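Local coordinates for protein glucose-6-phosphate isomerase (Thermus thermophilus, PDB 1ZZG) that probably catalyses the reversible isomerisation of glucose 6-phosphate to fructose 6-phosphate, a step shared by glycolysis and gluconeogenesis, at residues W43-P47 with Q379-W383; P81-E85 with H96-H100; G185-S189 with Q263-S268; P229-A233 with W383-L388; L242-F247 with T281-P285. Numbering follows the deposited sequence.

Contact 1 (W43-P47 with Q379-W383); sequences WMDLP and QHLMW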
# COMPACT_ATOMS: atom_id res chain seq x y z
N TRP A 43 -16.73 4.42 -19.56
CA TRP A 43 -15.32 4.05 -19.52
C TRP A 43 -14.90 3.22 -20.73
O TRP A 43 -13.71 3.08 -21.02
CB TRP A 43 -14.99 3.30 -18.23
CG TRP A 43 -15.93 2.18 -17.94
CD1 TRP A 43 -17.07 2.25 -17.19
CD2 TRP A 43 -15.83 0.83 -18.40
NE1 TRP A 43 -17.69 1.02 -17.16
CE2 TRP A 43 -16.95 0.14 -17.90
CE3 TRP A 43 -14.91 0.14 -19.20
CZ2 TRP A 43 -17.18 -1.22 -18.17
CZ3 TRP A 43 -15.13 -1.20 -19.47
CH2 TRP A 43 -16.26 -1.87 -18.95
N MET A 44 -15.88 2.66 -21.45
CA MET A 44 -15.57 1.87 -22.63
C MET A 44 -15.19 2.80 -23.78
O MET A 44 -14.43 2.42 -24.67
CB MET A 44 -16.79 1.05 -23.07
CG MET A 44 -17.33 0.08 -22.03
SD MET A 44 -18.84 -0.71 -22.64
CE MET A 44 -19.21 -1.82 -21.29
N ASP A 45 -15.71 4.02 -23.74
CA ASP A 45 -15.47 4.99 -24.80
C ASP A 45 -14.29 5.94 -24.63
O ASP A 45 -13.84 6.55 -25.59
CB ASP A 45 -16.75 5.80 -25.02
CG ASP A 45 -17.98 4.91 -25.13
OD1 ASP A 45 -18.02 4.07 -26.06
OD2 ASP A 45 -18.89 5.02 -24.29
N LEU A 46 -13.78 6.06 -23.40
CA LEU A 46 -12.65 6.94 -23.15
C LEU A 46 -11.45 6.71 -24.07
O LEU A 46 -10.79 7.67 -24.48
CB LEU A 46 -12.20 6.82 -21.69
CG LEU A 46 -13.18 7.33 -20.64
CD1 LEU A 46 -12.63 7.03 -19.25
CD2 LEU A 46 -13.40 8.83 -20.81
N PRO A 47 -11.15 5.45 -24.42
CA PRO A 47 -10.01 5.19 -25.31
C PRO A 47 -10.19 5.77 -26.71
O PRO A 47 -9.21 5.98 -27.44
CB PRO A 47 -9.92 3.66 -25.34
CG PRO A 47 -10.55 3.24 -24.03
CD PRO A 47 -11.73 4.18 -23.94
N GLN A 379 -7.61 -1.32 -18.61
CA GLN A 379 -8.88 -1.42 -19.32
C GLN A 379 -9.39 -2.87 -19.27
O GLN A 379 -10.60 -3.12 -19.19
CB GLN A 379 -8.73 -0.96 -20.77
CG GLN A 379 -10.06 -0.87 -21.53
CD GLN A 379 -10.85 0.38 -21.19
OE1 GLN A 379 -10.52 1.10 -20.24
NE2 GLN A 379 -11.90 0.65 -21.95
N HIS A 380 -8.46 -3.81 -19.34
CA HIS A 380 -8.78 -5.24 -19.28
C HIS A 380 -9.46 -5.56 -17.96
O HIS A 380 -10.45 -6.29 -17.92
CB HIS A 380 -7.49 -6.07 -19.41
CG HIS A 380 -7.66 -7.52 -19.06
ND1 HIS A 380 -7.60 -8.53 -20.00
CD2 HIS A 380 -7.87 -8.13 -17.86
CE1 HIS A 380 -7.78 -9.69 -19.40
NE2 HIS A 380 -7.94 -9.48 -18.11
N LEU A 381 -8.91 -5.02 -16.87
CA LEU A 381 -9.46 -5.27 -15.54
C LEU A 381 -10.83 -4.62 -15.36
O LEU A 381 -11.69 -5.17 -14.66
CB LEU A 381 -8.48 -4.79 -14.47
CG LEU A 381 -7.21 -5.65 -14.45
CD1 LEU A 381 -6.14 -5.00 -13.58
CD2 LEU A 381 -7.54 -7.05 -13.94
N MET A 382 -11.03 -3.47 -15.98
CA MET A 382 -12.33 -2.82 -15.86
C MET A 382 -13.37 -3.69 -16.56
O MET A 382 -14.49 -3.83 -16.06
CB MET A 382 -12.27 -1.40 -16.45
CG MET A 382 -11.53 -0.43 -15.54
SD MET A 382 -11.55 1.32 -16.05
CE MET A 382 -10.03 1.41 -17.01
N TRP A 383 -13.02 -4.28 -17.70
CA TRP A 383 -13.94 -5.16 -18.42
C TRP A 383 -14.20 -6.40 -17.57
O TRP A 383 -15.34 -6.83 -17.41
CB TRP A 383 -13.37 -5.59 -19.77
CG TRP A 383 -13.60 -4.62 -20.87
CD1 TRP A 383 -12.71 -3.74 -21.39
CD2 TRP A 383 -14.82 -4.45 -21.61
NE1 TRP A 383 -13.28 -3.03 -22.42
CE2 TRP A 383 -14.58 -3.45 -22.58
CE3 TRP A 383 -16.08 -5.06 -21.56
CZ2 TRP A 383 -15.56 -3.03 -23.49
CZ3 TRP A 383 -17.06 -4.64 -22.47
CH2 TRP A 383 -16.79 -3.64 -23.42
O HOH W 1 -11.31 3.67 -19.84
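A loop of the chain's N-terminal part packs here on the long helix 371-391, and an edge-to-face pair of tryptophans marks the joint. Trp43 buries the most surface. The edge of its six-membered ring points at the face of the five-membered ring of Trp383. The two centroids are 5.1 Å apart and the planes stand at 78°. Trp43 CZ3 comes within 3.9 Å of Trp383 CE2. Met382 lies one residue back on the helix and sets its CB over a face of the Trp43 ring, 4.1 Å from CE3. Met44 adds a Met-aromatic contact to Trp383, with its SD 3.7 Å from CH2 of that ring. Phe188 of the 185-189 loop also stacks on Trp43, on the same side as Met382. Gln379 supplies the polar part. Its amide and the indole NE1 of Trp383 both bond to Asn217 of helix 206-221, which ties a third element into this buried joint. Pro47 CG rests 3.6 Å from Gln379 NE2. That same NE2 donates to the backbone O of Trp43 at 3.2 Å. A water bridges the pair as well, lying 2.7 Å from both Trp43 O and Gln379 OE1.

Contact 2 (P81-E85 with H96-H100); sequences PKALE and HYLDH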
# COMPACT_ATOMS: atom_id res chain seq x y z
N PRO A 81 -4.66 8.20 -10.92
CA PRO A 81 -3.52 9.11 -11.14
C PRO A 81 -2.23 8.59 -10.47
O PRO A 81 -1.17 8.56 -11.11
CB PRO A 81 -4.02 10.43 -10.55
CG PRO A 81 -5.47 10.41 -10.90
CD PRO A 81 -5.87 8.96 -10.55
N LYS A 82 -2.31 8.18 -9.20
CA LYS A 82 -1.13 7.66 -8.50
C LYS A 82 -0.50 6.48 -9.23
O LYS A 82 0.71 6.44 -9.43
CB LYS A 82 -1.46 7.21 -7.07
CG LYS A 82 -1.50 8.31 -6.02
CD LYS A 82 -1.48 7.72 -4.60
CE LYS A 82 -1.43 8.82 -3.54
NZ LYS A 82 -1.28 8.27 -2.16
N ALA A 83 -1.33 5.52 -9.61
CA ALA A 83 -0.84 4.34 -10.31
C ALA A 83 -0.10 4.68 -11.60
O ALA A 83 0.96 4.14 -11.88
CB ALA A 83 -2.00 3.39 -10.60
N LEU A 84 -0.67 5.60 -12.38
CA LEU A 84 -0.09 6.00 -13.66
C LEU A 84 1.14 6.91 -13.55
O LEU A 84 2.16 6.67 -14.21
CB LEU A 84 -1.17 6.68 -14.52
CG LEU A 84 -2.31 5.78 -15.00
CD1 LEU A 84 -3.45 6.62 -15.60
CD2 LEU A 84 -1.79 4.78 -16.04
N GLU A 85 1.05 7.94 -12.72
CA GLU A 85 2.16 8.87 -12.54
C GLU A 85 3.40 8.20 -11.95
O GLU A 85 4.52 8.51 -12.34
CB GLU A 85 1.73 10.04 -11.66
CG GLU A 85 2.78 11.15 -11.49
CD GLU A 85 3.66 10.95 -10.27
OE1 GLU A 85 3.11 10.69 -9.18
OE2 GLU A 85 4.91 11.07 -10.40
N HIS A 96 2.11 15.66 -5.56
CA HIS A 96 1.70 15.62 -4.16
C HIS A 96 0.21 15.31 -4.16
O HIS A 96 -0.57 16.00 -4.82
CB HIS A 96 1.97 16.98 -3.51
CG HIS A 96 3.35 17.49 -3.76
ND1 HIS A 96 4.46 16.99 -3.12
CD2 HIS A 96 3.82 18.42 -4.64
CE1 HIS A 96 5.55 17.59 -3.58
NE2 HIS A 96 5.18 18.46 -4.50
N TYR A 97 -0.17 14.28 -3.42
CA TYR A 97 -1.56 13.85 -3.40
C TYR A 97 -2.30 14.12 -2.10
O TYR A 97 -1.96 13.56 -1.05
CB TYR A 97 -1.63 12.36 -3.73
CG TYR A 97 -1.06 12.01 -5.09
CD1 TYR A 97 -1.87 12.01 -6.23
CD2 TYR A 97 0.30 11.74 -5.26
CE1 TYR A 97 -1.35 11.74 -7.49
CE2 TYR A 97 0.84 11.47 -6.53
CZ TYR A 97 0.01 11.47 -7.64
OH TYR A 97 0.52 11.23 -8.90
N LEU A 98 -3.30 14.99 -2.16
CA LEU A 98 -4.11 15.28 -0.99
C LEU A 98 -5.32 14.35 -1.04
O LEU A 98 -6.41 14.75 -1.47
CB LEU A 98 -4.55 16.74 -0.97
CG LEU A 98 -3.92 17.56 0.16
CD1 LEU A 98 -2.45 17.84 -0.19
CD2 LEU A 98 -4.69 18.88 0.36
N ASP A 99 -5.09 13.11 -0.62
CA ASP A 99 -6.12 12.07 -0.58
C ASP A 99 -6.36 11.75 0.89
O ASP A 99 -6.57 10.60 1.28
CB ASP A 99 -5.62 10.83 -1.32
CG ASP A 99 -4.31 10.30 -0.75
OD1 ASP A 99 -3.65 11.04 0.01
OD2 ASP A 99 -3.94 9.14 -1.06
N HIS A 100 -6.31 12.80 1.71
CA HIS A 100 -6.50 12.66 3.15
C HIS A 100 -6.71 14.06 3.71
O HIS A 100 -6.59 15.06 2.98
CB HIS A 100 -5.23 12.06 3.75
CG HIS A 100 -4.06 12.98 3.67
ND1 HIS A 100 -3.83 13.97 4.60
CD2 HIS A 100 -3.09 13.12 2.74
CE1 HIS A 100 -2.78 14.68 4.24
NE2 HIS A 100 -2.31 14.18 3.11
O HOH W 2 -0.82 10.35 -0.23
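Helix 79-88 and strand 94-98 are the last two elements of a beta-alpha-beta unit that begins with strand 68-72. The helix runs nearly antiparallel to the strand, at 170°, with the short axes 10.7 Å apart. His96 turns its side chain away from the helix. Tyr97 points toward it and fills the gap. Lys82 CG sits over the Tyr97 ring as a CH-pi contact, 3.6 Å from the centroid and 6° off the normal. At the ring edge Pro81 CB comes within 4.3 Å of Tyr97 CE1, and Tyr97 OH donates to Glu85 OE1 at 2.7 Å. Leu98 faces the other way and centres an inverse gamma turn where the strand ends. Asp99 then points back toward the helix. It forms a salt bridge with Lys82 and another with Lys290 of the second subunit, so the end of this strand also belongs to the dimer interface. Lys82 NZ lies 3.0 Å from Asp99 OD2, and a water 2.9 Å from Lys82 NZ donates to Asp99 OD1, also at 2.9 Å.

Contact 3 (G185-S189 with Q263-S268); sequences GGRFS and QLHDES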
# COMPACT_ATOMS: atom_id res chain seq x y z
N GLY A 185 -17.96 6.57 -14.01
CA GLY A 185 -17.89 6.57 -12.56
C GLY A 185 -16.47 6.82 -12.06
O GLY A 185 -15.50 6.58 -12.77
N GLY A 186 -16.36 7.30 -10.83
CA GLY A 186 -15.06 7.58 -10.25
C GLY A 186 -14.00 6.49 -10.37
O GLY A 186 -12.91 6.74 -10.88
N ARG A 187 -14.30 5.28 -9.91
CA ARG A 187 -13.30 4.22 -9.98
C ARG A 187 -13.00 3.73 -11.39
O ARG A 187 -12.07 2.96 -11.59
CB ARG A 187 -13.69 3.03 -9.08
CG ARG A 187 -15.06 2.46 -9.34
CD ARG A 187 -15.40 1.36 -8.34
NE ARG A 187 -16.76 0.90 -8.54
CZ ARG A 187 -17.84 1.47 -8.01
NH1 ARG A 187 -17.72 2.53 -7.21
NH2 ARG A 187 -19.04 1.01 -8.32
N PHE A 188 -13.78 4.20 -12.36
CA PHE A 188 -13.59 3.82 -13.76
C PHE A 188 -13.10 5.04 -14.56
O PHE A 188 -13.14 5.03 -15.79
CB PHE A 188 -14.92 3.35 -14.38
CG PHE A 188 -15.36 2.00 -13.91
CD1 PHE A 188 -15.01 0.85 -14.63
CD2 PHE A 188 -16.15 1.86 -12.77
CE1 PHE A 188 -15.43 -0.40 -14.21
CE2 PHE A 188 -16.58 0.60 -12.35
CZ PHE A 188 -16.22 -0.53 -13.07
N SER A 189 -12.63 6.07 -13.86
CA SER A 189 -12.21 7.31 -14.51
C SER A 189 -10.74 7.52 -14.82
O SER A 189 -10.37 8.60 -15.25
CB SER A 189 -12.68 8.50 -13.67
OG SER A 189 -11.82 8.69 -12.54
N GLN A 263 -9.74 -0.92 -5.20
CA GLN A 263 -10.96 -0.11 -5.22
C GLN A 263 -11.86 -0.58 -6.35
O GLN A 263 -13.07 -0.71 -6.17
CB GLN A 263 -10.68 1.38 -5.44
CG GLN A 263 -11.97 2.12 -5.80
CD GLN A 263 -11.82 3.63 -5.94
OE1 GLN A 263 -10.80 4.12 -6.41
NE2 GLN A 263 -12.87 4.36 -5.57
N LEU A 264 -11.28 -0.80 -7.52
CA LEU A 264 -12.06 -1.25 -8.67
C LEU A 264 -12.83 -2.53 -8.33
O LEU A 264 -14.04 -2.61 -8.55
CB LEU A 264 -11.15 -1.52 -9.87
CG LEU A 264 -11.88 -2.13 -11.07
CD1 LEU A 264 -12.87 -1.12 -11.64
CD2 LEU A 264 -10.88 -2.56 -12.13
N HIS A 265 -12.12 -3.52 -7.81
CA HIS A 265 -12.72 -4.80 -7.47
C HIS A 265 -13.71 -4.75 -6.30
O HIS A 265 -14.88 -5.12 -6.45
CB HIS A 265 -11.62 -5.82 -7.16
CG HIS A 265 -12.14 -7.19 -6.87
ND1 HIS A 265 -12.52 -8.07 -7.86
CD2 HIS A 265 -12.36 -7.83 -5.69
CE1 HIS A 265 -12.95 -9.19 -7.30
NE2 HIS A 265 -12.86 -9.07 -5.99
N ASP A 266 -13.23 -4.28 -5.16
CA ASP A 266 -14.03 -4.17 -3.93
C ASP A 266 -15.30 -3.33 -4.05
O ASP A 266 -16.39 -3.79 -3.75
CB ASP A 266 -13.17 -3.58 -2.80
CG ASP A 266 -12.22 -4.59 -2.18
OD1 ASP A 266 -11.97 -5.66 -2.79
OD2 ASP A 266 -11.70 -4.29 -1.08
N GLU A 267 -15.14 -2.08 -4.46
CA GLU A 267 -16.28 -1.17 -4.58
C GLU A 267 -17.29 -1.59 -5.64
O GLU A 267 -18.49 -1.33 -5.49
CB GLU A 267 -15.78 0.25 -4.85
CG GLU A 267 -16.60 1.31 -4.15
CD GLU A 267 -15.92 2.67 -4.15
OE1 GLU A 267 -15.75 3.24 -3.05
OE2 GLU A 267 -15.57 3.17 -5.24
N SER A 268 -16.82 -2.23 -6.70
CA SER A 268 -17.72 -2.65 -7.77
C SER A 268 -18.51 -3.92 -7.45
O SER A 268 -19.73 -3.97 -7.66
CB SER A 268 -16.93 -2.90 -9.07
OG SER A 268 -16.33 -1.71 -9.56
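Arg187 lays its side chain along helix 257-269 and overlaps Gln263, Leu264, Glu267 and Ser268. The arrangement belongs to the probable active site of the phosphoglucose isomerase fold, for Glu267 is the predicted proton donor. The loop turns through the short 3-10 segment 186-187, which brings the CA of Arg187 to 5.8 Å from that of Leu264. Arg187 CB then packs 3.7 Å from Gln263 CD. Farther out, the guanidinium has Ser268 N and Glu267 O over one face. Arg187 NE donates to Ser268 OG at 2.8 Å, and this hydroxyl in turn donates a hydrogen bond to Leu264 O at 2.7 Å. The guanidinium has further partners: NH1 bonds to Gln399, and NH2 to the backbone oxygens of Ala396 and Asp398. Phe188 follows with an apolar contact. Leu264 CD1 lies over its ring, 3.9 Å from the centroid. Helix 371-391 touches the same patch, with Met382 on Phe188. The side chain of Glu267 is about 8 Å from that of Lys406, the other predicted active-site residue. Ala294 of the second subunit packs on Glu267. Two neighbours fix one carboxylate oxygen: Glu267 OE2 receives Arg187 NH1 in a salt bridge at 3.0 Å and Gln263 NE2 at 3.0 Å.

Contact 4 (P229-A233 with W383-L388); sequences PLKTA and WQTAFL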
# COMPACT_ATOMS: atom_id res chain seq x y z
N PRO A 229 -10.41 -10.78 -21.13
CA PRO A 229 -11.24 -10.29 -20.02
C PRO A 229 -12.34 -11.26 -19.59
O PRO A 229 -12.67 -11.32 -18.41
CB PRO A 229 -11.81 -8.97 -20.57
CG PRO A 229 -10.75 -8.52 -21.52
CD PRO A 229 -10.39 -9.80 -22.23
N LEU A 230 -12.91 -12.01 -20.53
CA LEU A 230 -13.95 -12.99 -20.17
C LEU A 230 -13.30 -14.20 -19.50
O LEU A 230 -13.90 -14.85 -18.66
CB LEU A 230 -14.73 -13.45 -21.41
CG LEU A 230 -15.85 -12.54 -21.89
CD1 LEU A 230 -16.43 -13.10 -23.18
CD2 LEU A 230 -16.93 -12.42 -20.82
N LYS A 231 -12.06 -14.49 -19.89
CA LYS A 231 -11.33 -15.62 -19.31
C LYS A 231 -10.98 -15.38 -17.84
O LYS A 231 -11.20 -16.26 -17.00
CB LYS A 231 -10.05 -15.90 -20.09
CG LYS A 231 -10.27 -16.50 -21.46
CD LYS A 231 -8.95 -16.94 -22.06
CE LYS A 231 -9.12 -17.50 -23.45
NZ LYS A 231 -7.85 -18.07 -23.95
N THR A 232 -10.43 -14.20 -17.54
CA THR A 232 -10.07 -13.91 -16.15
C THR A 232 -11.32 -13.68 -15.32
O THR A 232 -11.34 -13.94 -14.12
CB THR A 232 -9.11 -12.68 -16.05
OG1 THR A 232 -9.71 -11.53 -16.64
CG2 THR A 232 -7.79 -13.00 -16.75
N ALA A 233 -12.39 -13.19 -15.97
CA ALA A 233 -13.65 -12.99 -15.26
C ALA A 233 -14.10 -14.38 -14.79
O ALA A 233 -14.55 -14.56 -13.66
CB ALA A 233 -14.68 -12.39 -16.19
N TRP A 383 -13.02 -4.28 -17.70
CA TRP A 383 -13.94 -5.16 -18.42
C TRP A 383 -14.20 -6.40 -17.57
O TRP A 383 -15.34 -6.83 -17.41
CB TRP A 383 -13.37 -5.59 -19.77
CG TRP A 383 -13.60 -4.62 -20.87
CD1 TRP A 383 -12.71 -3.74 -21.39
CD2 TRP A 383 -14.82 -4.45 -21.61
NE1 TRP A 383 -13.28 -3.03 -22.42
CE2 TRP A 383 -14.58 -3.45 -22.58
CE3 TRP A 383 -16.08 -5.06 -21.56
CZ2 TRP A 383 -15.56 -3.03 -23.49
CZ3 TRP A 383 -17.06 -4.64 -22.47
CH2 TRP A 383 -16.79 -3.64 -23.42
N GLN A 384 -13.12 -6.98 -17.05
CA GLN A 384 -13.23 -8.15 -16.19
C GLN A 384 -14.24 -7.88 -15.10
O GLN A 384 -15.13 -8.68 -14.84
CB GLN A 384 -11.87 -8.46 -15.56
CG GLN A 384 -11.93 -9.41 -14.37
CD GLN A 384 -10.57 -9.61 -13.74
OE1 GLN A 384 -9.67 -10.17 -14.36
NE2 GLN A 384 -10.40 -9.14 -12.50
N THR A 385 -14.08 -6.73 -14.45
CA THR A 385 -14.97 -6.33 -13.37
C THR A 385 -16.42 -6.13 -13.83
O THR A 385 -17.35 -6.57 -13.15
CB THR A 385 -14.45 -5.04 -12.71
OG1 THR A 385 -13.11 -5.25 -12.24
CG2 THR A 385 -15.34 -4.64 -11.54
N ALA A 386 -16.61 -5.49 -14.98
CA ALA A 386 -17.96 -5.28 -15.49
C ALA A 386 -18.62 -6.62 -15.82
O ALA A 386 -19.79 -6.84 -15.53
CB ALA A 386 -17.94 -4.36 -16.72
N PHE A 387 -17.86 -7.53 -16.43
CA PHE A 387 -18.40 -8.85 -16.76
C PHE A 387 -18.82 -9.57 -15.47
O PHE A 387 -19.88 -10.20 -15.41
CB PHE A 387 -17.37 -9.72 -17.51
CG PHE A 387 -17.12 -9.28 -18.94
CD1 PHE A 387 -18.18 -8.91 -19.77
CD2 PHE A 387 -15.83 -9.28 -19.47
CE1 PHE A 387 -17.96 -8.55 -21.11
CE2 PHE A 387 -15.60 -8.92 -20.80
CZ PHE A 387 -16.67 -8.55 -21.62
N LEU A 388 -17.98 -9.48 -14.44
CA LEU A 388 -18.29 -10.10 -13.16
C LEU A 388 -19.55 -9.49 -12.55
O LEU A 388 -20.28 -10.16 -11.81
CB LEU A 388 -17.11 -9.94 -12.19
CG LEU A 388 -15.97 -10.93 -12.43
CD1 LEU A 388 -14.76 -10.59 -11.58
CD2 LEU A 388 -16.49 -12.33 -12.12
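The helices 229-233 and 383-388 cross at -57°, with their short axes 8.3 Å apart. The CA atoms of Pro229 and Gln384 lie only 4.8 Å apart. Ala233 is a small bump. Its CB lies against Gln384, Phe387 and Leu388, 4.0 Å from Phe387 CB and 4.2 Å from Leu388 CG. The Phe387 ring is the large bump of the second helix, and it fits into the angle formed by Pro229 and Leu230. Leu230 CD2 covers a face of it in a CH-pi contact, 3.5 Å from the centroid, while Pro229 CB meets the ring edge, 3.8 Å from CE2. Pro229 CB also touches Trp383 CB at 3.8 Å. One polar link lies at the side of the joint: Thr232 OG1 donates to Gln384 OE1 at 2.7 Å. His380, one turn before Gln384, bonds to that same hydroxyl. Helix 20-32 covers the Phe387 side. This is obliquely crossed helix-helix packing in the buried interior, joining helix 228-238 to the long helix 371-391.

Contact 5 (L242-F247 with T281-P285); sequences LPVHVF and TTAVP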
# COMPACT_ATOMS: atom_id res chain seq x y z
N LEU A 242 -14.33 -18.19 -2.53
CA LEU A 242 -13.10 -18.03 -1.73
C LEU A 242 -13.11 -16.58 -1.26
O LEU A 242 -13.33 -15.66 -2.06
CB LEU A 242 -11.86 -18.31 -2.58
CG LEU A 242 -11.71 -19.75 -3.10
CD1 LEU A 242 -10.33 -19.97 -3.69
CD2 LEU A 242 -11.96 -20.72 -1.97
N PRO A 243 -12.87 -16.34 0.04
CA PRO A 243 -12.87 -14.98 0.61
C PRO A 243 -11.83 -14.00 0.07
O PRO A 243 -12.06 -12.78 0.06
CB PRO A 243 -12.68 -15.24 2.11
CG PRO A 243 -11.78 -16.44 2.12
CD PRO A 243 -12.40 -17.33 1.03
N VAL A 244 -10.71 -14.52 -0.40
CA VAL A 244 -9.64 -13.65 -0.87
C VAL A 244 -9.16 -13.79 -2.31
O VAL A 244 -9.06 -14.88 -2.85
CB VAL A 244 -8.42 -13.81 0.07
CG1 VAL A 244 -7.20 -13.09 -0.49
CG2 VAL A 244 -8.77 -13.30 1.46
N HIS A 245 -8.87 -12.64 -2.91
CA HIS A 245 -8.34 -12.59 -4.26
C HIS A 245 -7.11 -11.69 -4.18
O HIS A 245 -7.23 -10.49 -3.97
CB HIS A 245 -9.36 -12.01 -5.23
CG HIS A 245 -8.81 -11.76 -6.60
ND1 HIS A 245 -8.00 -12.67 -7.25
CD2 HIS A 245 -8.93 -10.71 -7.44
CE1 HIS A 245 -7.66 -12.19 -8.43
NE2 HIS A 245 -8.21 -10.99 -8.57
N VAL A 246 -5.93 -12.29 -4.34
CA VAL A 246 -4.69 -11.53 -4.27
C VAL A 246 -4.29 -11.01 -5.65
O VAL A 246 -4.34 -11.74 -6.64
CB VAL A 246 -3.53 -12.38 -3.71
CG1 VAL A 246 -2.26 -11.54 -3.61
CG2 VAL A 246 -3.91 -12.94 -2.35
N PHE A 247 -3.91 -9.73 -5.70
CA PHE A 247 -3.48 -9.10 -6.95
C PHE A 247 -2.04 -8.67 -6.66
O PHE A 247 -1.80 -7.67 -5.97
CB PHE A 247 -4.37 -7.88 -7.26
CG PHE A 247 -4.06 -7.22 -8.58
CD1 PHE A 247 -4.45 -7.81 -9.78
CD2 PHE A 247 -3.37 -6.01 -8.62
CE1 PHE A 247 -4.16 -7.20 -11.00
CE2 PHE A 247 -3.08 -5.40 -9.83
CZ PHE A 247 -3.47 -6.00 -11.02
N THR A 281 -15.57 -10.71 -3.23
CA THR A 281 -14.37 -11.28 -2.64
C THR A 281 -13.47 -10.13 -2.20
O THR A 281 -13.57 -9.02 -2.73
CB THR A 281 -13.61 -12.19 -3.63
OG1 THR A 281 -13.22 -11.43 -4.78
CG2 THR A 281 -14.50 -13.36 -4.06
N THR A 282 -12.61 -10.39 -1.23
CA THR A 282 -11.71 -9.38 -0.72
C THR A 282 -10.40 -9.31 -1.50
O THR A 282 -9.59 -10.23 -1.45
CB THR A 282 -11.39 -9.65 0.76
OG1 THR A 282 -12.62 -9.74 1.49
CG2 THR A 282 -10.55 -8.51 1.34
N ALA A 283 -10.22 -8.22 -2.24
CA ALA A 283 -9.00 -8.02 -3.01
C ALA A 283 -7.88 -7.61 -2.05
O ALA A 283 -8.04 -6.70 -1.25
CB ALA A 283 -9.21 -6.93 -4.07
N VAL A 284 -6.75 -8.31 -2.16
CA VAL A 284 -5.59 -8.05 -1.31
C VAL A 284 -4.41 -7.65 -2.19
O VAL A 284 -3.99 -8.43 -3.05
CB VAL A 284 -5.21 -9.31 -0.49
CG1 VAL A 284 -3.99 -9.03 0.38
CG2 VAL A 284 -6.38 -9.74 0.37
N PRO A 285 -3.87 -6.44 -2.00
CA PRO A 285 -2.74 -5.95 -2.80
C PRO A 285 -1.40 -6.56 -2.40
O PRO A 285 -1.15 -6.83 -1.22
CB PRO A 285 -2.78 -4.45 -2.56
CG PRO A 285 -3.19 -4.38 -1.09
CD PRO A 285 -4.29 -5.44 -1.00
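Two neighbouring parallel strands, 244-249 and 278-287, run side by side, their short axes 4.6 Å apart. Leu242 precedes the first strand; its O lies 3.3 Å from Thr281 CG2. Pro243 starts the pairing, its O accepting from Thr282 N at 2.8 Å. Val244 is bridged with Thr282. Its CG1 touches Val284 CG2 at 3.6 Å, on the sheet face that also carries Val246. This face meets the second subunit: Val244 and Val284 pack on their own copies, and Thr282 OG1 bonds to Lys306 of that subunit. His245 uses both N and O toward the neighbouring strand: N donates to Thr282 O and O accepts from Val284 N, both at 2.9 Å. Its ring points to the opposite face, bonds to Leu307 O and meets His265 of helix 257-269. Val246 pairs with Val284, and its CA makes a CA-H...O contact to Val284 O at 3.4 Å. Phe247 N then donates to that oxygen at 3.0 Å, while its ring stacks on Phe261. The alternation is that of parallel beta pairing. Helix 257-269 and the short strand 271-272 come between them in sequence, and the helix covers the His245 face of this mixed sheet in an SIS-type domain.

How the contacts relate
Contact 2 closes locally in the five-stranded parallel sheet, and contact 5 lies in the other, mixed sheet. Their centres are about 23 Å apart. The centre of contact 3 lies about 15 Å from each. Contacts 1 and 3 join loops to helices, and contact 4 joins two helices. Contacts 1 and 4 share Trp383 on helix 371-391, and their centres are about 11 Å apart. Phe188 and Leu264 of contact 3 touch contact 1; Leu264 and Ser268 touch contact 4. His265 and Asp266 meet strand 278-287 of contact 5. Along the chain, contact 1 encloses contacts 2, 3 and 5, while contact 4 crosses contacts 1 and 3. Distant segments thus converge around helix 257-269, which bears Glu267. Contacts 2, 3 and 5 also meet the second subunit.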